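Local coordinates for possible sortase-like protein (Corynebacterium diphtheriae, PDB 5UUS) that is a sortase-like protein with a probable hydrolase or transpeptidase activity, expected to proceed through a cysteine acyl-thioester intermediate, at residues L101-E113 with S117-S129. Sequence-based numbering, arbitrary orientation.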
loop_
_atom_site.group_PDB
_atom_site.type_symbol
_atom_site.label_atom_id
_atom_site.label_comp_id
_atom_site.label_asym_id
_atom_site.label_seq_id
_atom_site.Cartn_x
_atom_site.Cartn_y
_atom_site.Cartn_z
ATOM N N LEU A 101 -2.690 -8.228 9.201
ATOM C CA LEU A 101 -3.417 -7.205 8.426
ATOM C C LEU A 101 -4.893 -7.059 8.856
ATOM O O LEU A 101 -5.510 -6.015 8.647
ATOM C CB LEU A 101 -3.358 -7.530 6.935
ATOM C CG LEU A 101 -2.007 -7.403 6.228
ATOM C CD1 LEU A 101 -2.227 -7.451 4.733
ATOM C CD2 LEU A 101 -1.300 -6.120 6.612
ATOM N N GLY A 102 -5.447 -8.117 9.451
ATOM C CA GLY A 102 -6.825 -8.126 9.934
ATOM C C GLY A 102 -7.029 -7.220 11.137
ATOM O O GLY A 102 -8.164 -6.875 11.502
ATOM N N ASN A 103 -5.920 -6.815 11.747
ATOM C CA ASN A 103 -5.964 -5.960 12.920
ATOM C C ASN A 103 -5.819 -4.490 12.590
ATOM O O ASN A 103 -5.975 -3.652 13.469
ATOM C CB ASN A 103 -4.891 -6.371 13.921
ATOM C CG ASN A 103 -5.156 -7.740 14.515
ATOM O OD1 ASN A 103 -6.308 -8.128 14.730
ATOM N ND2 ASN A 103 -4.090 -8.486 14.768
ATOM N N LEU A 104 -5.538 -4.172 11.327
ATOM C CA LEU A 104 -5.539 -2.761 10.899
ATOM C C LEU A 104 -6.937 -2.149 10.957
ATOM O O LEU A 104 -7.938 -2.822 10.692
ATOM C CB LEU A 104 -4.984 -2.622 9.490
ATOM C CG LEU A 104 -3.488 -2.894 9.332
ATOM C CD1 LEU A 104 -3.129 -3.022 7.864
ATOM C CD2 LEU A 104 -2.674 -1.789 9.953
ATOM N N ASN A 105 -7.009 -0.879 11.336
ATOM C CA ASN A 105 -8.281 -0.158 11.316
ATOM C C ASN A 105 -8.222 0.980 10.334
ATOM O O ASN A 105 -7.122 1.404 9.956
ATOM C CB ASN A 105 -8.629 0.383 12.693
ATOM C CG ASN A 105 -8.646 -0.692 13.752
ATOM O OD1 ASN A 105 -8.005 -0.554 14.800
ATOM N ND2 ASN A 105 -9.350 -1.783 13.477
ATOM N N VAL A 106 -9.392 1.488 9.937
ATOM C CA VAL A 106 -9.445 2.640 9.037
ATOM C C VAL A 106 -8.567 3.765 9.585
ATOM O O VAL A 106 -8.521 3.984 10.791
ATOM C CB VAL A 106 -10.889 3.157 8.831
ATOM C CG1 VAL A 106 -11.536 3.473 10.156
ATOM C CG2 VAL A 106 -10.900 4.413 7.935
ATOM N N CYS A 107 -7.826 4.410 8.682
ATOM C CA CYS A 107 -6.958 5.560 8.962
ATOM C C CYS A 107 -5.593 5.184 9.553
ATOM O O CYS A 107 -4.716 6.042 9.674
ATOM C CB CYS A 107 -7.682 6.570 9.871
ATOM S SG CYS A 107 -8.911 7.593 8.997
ATOM N N ASP A 108 -5.393 3.916 9.903
ATOM C CA ASP A 108 -4.053 3.433 10.244
ATOM C C ASP A 108 -3.081 3.730 9.069
ATOM O O ASP A 108 -3.438 3.525 7.900
ATOM C CB ASP A 108 -4.068 1.922 10.537
ATOM C CG ASP A 108 -4.598 1.587 11.920
ATOM O OD1 ASP A 108 -4.792 2.509 12.746
ATOM O OD2 ASP A 108 -4.782 0.380 12.188
ATOM N N ALA A 109 -1.866 4.196 9.388
ATOM C CA ALA A 109 -0.875 4.584 8.372
ATOM C C ALA A 109 -0.050 3.404 7.885
ATOM O O ALA A 109 0.339 2.529 8.669
ATOM C CB ALA A 109 0.069 5.675 8.928
ATOM N N ILE A 110 0.196 3.376 6.583
ATOM C CA ILE A 110 1.208 2.514 6.014
ATOM C C ILE A 110 2.227 3.480 5.377
ATOM O O ILE A 110 1.881 4.219 4.466
ATOM C CB ILE A 110 0.655 1.558 4.956
ATOM C CG1 ILE A 110 -0.686 0.905 5.415
ATOM C CG2 ILE A 110 1.755 0.558 4.505
ATOM C CD1 ILE A 110 -0.547 0.088 6.606
ATOM N N VAL A 111 3.461 3.484 5.871
ATOM C CA VAL A 111 4.472 4.395 5.356
ATOM C C VAL A 111 5.414 3.652 4.423
ATOM O O VAL A 111 5.908 2.578 4.764
ATOM C CB VAL A 111 5.263 5.063 6.491
ATOM C CG1 VAL A 111 6.272 6.059 5.908
ATOM C CG2 VAL A 111 4.302 5.777 7.457
ATOM N N VAL A 112 5.628 4.214 3.234
ATOM C CA VAL A 112 6.464 3.585 2.216
ATOM C C VAL A 112 7.583 4.537 1.804
ATOM O O VAL A 112 7.361 5.678 1.412
ATOM C CB VAL A 112 5.640 3.162 0.989
ATOM C CG1 VAL A 112 6.488 2.348 0.016
ATOM C CG2 VAL A 112 4.444 2.321 1.439
ATOM N N GLU A 113 8.797 4.039 1.926
ATOM C CA GLU A 113 9.975 4.785 1.575
ATOM C C GLU A 113 10.587 4.228 0.298
ATOM O O GLU A 113 10.765 3.003 0.171
ATOM C CB GLU A 113 10.965 4.688 2.731
ATOM C CG GLU A 113 12.237 5.393 2.556
ATOM C CD GLU A 113 13.255 4.964 3.613
ATOM O OE1 GLU A 113 12.975 4.024 4.423
ATOM O OE2 GLU A 113 14.338 5.568 3.617
ATOM N N SER A 117 11.885 9.132 -2.003
ATOM C CA SER A 117 10.619 9.692 -1.547
ATOM C C SER A 117 10.040 9.014 -0.302
ATOM O O SER A 117 10.441 7.912 0.065
ATOM C CB SER A 117 9.581 9.608 -2.668
ATOM O OG SER A 117 9.181 8.251 -2.860
ATOM N N TRP A 118 9.085 9.702 0.324
ATOM C CA TRP A 118 8.266 9.138 1.401
ATOM C C TRP A 118 6.813 9.230 0.953
ATOM O O TRP A 118 6.415 10.259 0.400
ATOM C CB TRP A 118 8.458 9.901 2.727
ATOM C CG TRP A 118 9.766 9.678 3.405
ATOM C CD1 TRP A 118 10.889 10.496 3.350
ATOM C CD2 TRP A 118 10.111 8.581 4.267
ATOM N NE1 TRP A 118 11.893 9.955 4.117
ATOM C CE2 TRP A 118 11.451 8.781 4.689
ATOM C CE3 TRP A 118 9.422 7.444 4.719
ATOM C CZ2 TRP A 118 12.110 7.894 5.548
ATOM C CZ3 TRP A 118 10.071 6.561 5.583
ATOM C CH2 TRP A 118 11.403 6.794 5.989
ATOM N N SER A 119 6.041 8.154 1.170
ATOM C CA SER A 119 4.605 8.131 0.906
ATOM C C SER A 119 3.893 7.681 2.181
ATOM O O SER A 119 4.390 6.812 2.899
ATOM C CB SER A 119 4.249 7.173 -0.243
ATOM O OG SER A 119 4.962 7.477 -1.414
ATOM N N VAL A 120 2.745 8.284 2.461
ATOM C CA VAL A 120 1.902 7.810 3.540
ATOM C C VAL A 120 0.587 7.408 2.934
ATOM O O VAL A 120 -0.076 8.233 2.294
ATOM C CB VAL A 120 1.665 8.882 4.611
ATOM C CG1 VAL A 120 0.679 8.369 5.678
ATOM C CG2 VAL A 120 3.001 9.301 5.226
ATOM N N TYR A 121 0.228 6.145 3.125
ATOM C CA TYR A 121 -1.108 5.653 2.809
ATOM C C TYR A 121 -1.905 5.410 4.090
ATOM O O TYR A 121 -1.335 5.118 5.135
ATOM C CB TYR A 121 -1.039 4.363 2.012
ATOM C CG TYR A 121 -0.397 4.469 0.654
ATOM C CD1 TYR A 121 0.984 4.345 0.505
ATOM C CD2 TYR A 121 -1.175 4.642 -0.494
ATOM C CE1 TYR A 121 1.581 4.417 -0.762
ATOM C CE2 TYR A 121 -0.585 4.709 -1.761
ATOM C CZ TYR A 121 0.794 4.598 -1.881
ATOM O OH TYR A 121 1.391 4.646 -3.124
ATOM N N ARG A 122 -3.224 5.526 4.010
ATOM C CA ARG A 122 -4.055 5.264 5.178
ATOM C C ARG A 122 -5.165 4.279 4.835
ATOM O O ARG A 122 -5.817 4.394 3.796
ATOM C CB ARG A 122 -4.589 6.576 5.723
ATOM C CG ARG A 122 -3.445 7.437 6.244
ATOM C CD ARG A 122 -3.856 8.278 7.409
ATOM N NE ARG A 122 -2.735 9.057 7.926
ATOM C CZ ARG A 122 -2.194 8.876 9.123
ATOM N NH1 ARG A 122 -2.680 7.954 9.957
ATOM N NH2 ARG A 122 -1.182 9.632 9.501
ATOM N N VAL A 123 -5.321 3.271 5.689
ATOM C CA VAL A 123 -6.304 2.225 5.469
ATOM C C VAL A 123 -7.694 2.832 5.270
ATOM O O VAL A 123 -8.145 3.701 6.045
ATOM C CB VAL A 123 -6.303 1.217 6.642
ATOM C CG1 VAL A 123 -7.414 0.190 6.463
ATOM C CG2 VAL A 123 -4.933 0.522 6.741
ATOM N N MET A 124 -8.360 2.407 4.205
ATOM C CA MET A 124 -9.677 2.952 3.878
ATOM C C MET A 124 -10.776 2.383 4.780
ATOM O O MET A 124 -10.570 1.364 5.421
ATOM C CB MET A 124 -9.986 2.670 2.406
ATOM C CG MET A 124 -9.132 3.622 1.453
ATOM S SD MET A 124 -9.335 3.101 -0.252
ATOM C CE MET A 124 -11.075 3.438 -0.541
ATOM N N PRO A 125 -11.953 3.019 4.819
ATOM C CA PRO A 125 -13.029 2.444 5.659
ATOM C C PRO A 125 -13.366 0.971 5.355
ATOM O O PRO A 125 -13.476 0.564 4.193
ATOM C CB PRO A 125 -14.227 3.352 5.353
ATOM C CG PRO A 125 -13.595 4.669 4.976
ATOM C CD PRO A 125 -12.339 4.305 4.216
ATOM N N VAL A 126 -13.534 0.182 6.419
ATOM C CA VAL A 126 -13.805 -1.242 6.325
ATOM C C VAL A 126 -15.297 -1.558 6.610
ATOM O O VAL A 126 -15.808 -1.218 7.666
ATOM C CB VAL A 126 -12.900 -2.014 7.314
ATOM C CG1 VAL A 126 -13.187 -3.507 7.259
ATOM C CG2 VAL A 126 -11.417 -1.719 7.023
ATOM N N ASP A 127 -15.976 -2.164 5.636
ATOM C CA ASP A 127 -17.333 -2.700 5.767
ATOM C C ASP A 127 -18.430 -1.632 5.917
ATOM O O ASP A 127 -19.597 -1.898 5.630
ATOM C CB ASP A 127 -17.433 -3.688 6.951
ATOM C CG ASP A 127 -16.619 -4.955 6.745
ATOM O OD1 ASP A 127 -16.247 -5.257 5.593
ATOM O OD2 ASP A 127 -16.364 -5.657 7.746
ATOM N N SER A 128 -18.081 -0.435 6.365
ATOM C CA SER A 128 -19.095 0.598 6.559
ATOM C C SER A 128 -19.562 1.195 5.226
ATOM O O SER A 128 -18.924 1.007 4.202
ATOM C CB SER A 128 -18.560 1.694 7.479
ATOM O OG SER A 128 -17.273 2.086 7.067
ATOM N N SER A 129 -20.702 1.882 5.243
ATOM C CA SER A 129 -21.211 2.580 4.064
ATOM C C SER A 129 -21.936 3.853 4.482
ATOM O O SER A 129 -22.206 4.061 5.671
ATOM C CB SER A 129 -22.154 1.689 3.260
ATOM O OG SER A 129 -23.286 1.350 4.046
HETATM O O HOH W 1 7.539 6.598 -1.269
#
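Val112 O is gripped from two directions: Ser119 N donates to it at 2.8 Å, lying in the carbonyl plane, and a water donates to it as well. The same water bonds Ser117 OG and Ser119 OG, linking both hydroxyls to the Val112 carbonyl; Ser119 OG also reaches His214, and Ser117 OG reaches Thr114. From here the ladder runs through the hydrogen-bonded pairs Val112–Ser119 and Ile110–Tyr121, with Ile110 N only 2.7 Å from Tyr121 O.

At the turn that precedes strand 109-113, the Arg122 side chain, bent at chi2, brings NH1 to Cys107 O at 2.8 Å, nearly along the C=O axis, with the oxygen in the guanidinium plane, while Ala109 CB sits over the rim of one face of the group. NH2 is salt-bridged to Glu228; these two bonds, one on NH1 and one on NH2, would limit rotation of the guanidinium. The turn itself is a type II turn from Asn105 to Asp108, bonded to the other segment by Cys107 N to Val123 O and Val123 N to Asp108 O. Val123 CB packs 3.4 Å from Asn105 O, and Cys107 is disulfide-linked to Cys140.

Near the hairpin end, Glu113 lies alongside Trp118. CG stands anti to the backbone N (chi1 -180°) and the chain stays extended, which lays CG over the six-membered ring, 3.8 Å from its centroid, in a CH-pi contact; the carboxylate is nearly parallel to the indole (13°) and is salt-bridged to Lys217. Val111 CG1 meets the ring edge, 3.6 Å from CE3. On the other face of the sheet, Val112 CG2 and Tyr121 CD1 pack together beside Met190.

The N-to-C directions of strands 109-113 and 117-123 make an angle of 156°, marking an antiparallel beta hairpin within the sortase beta-barrel fold.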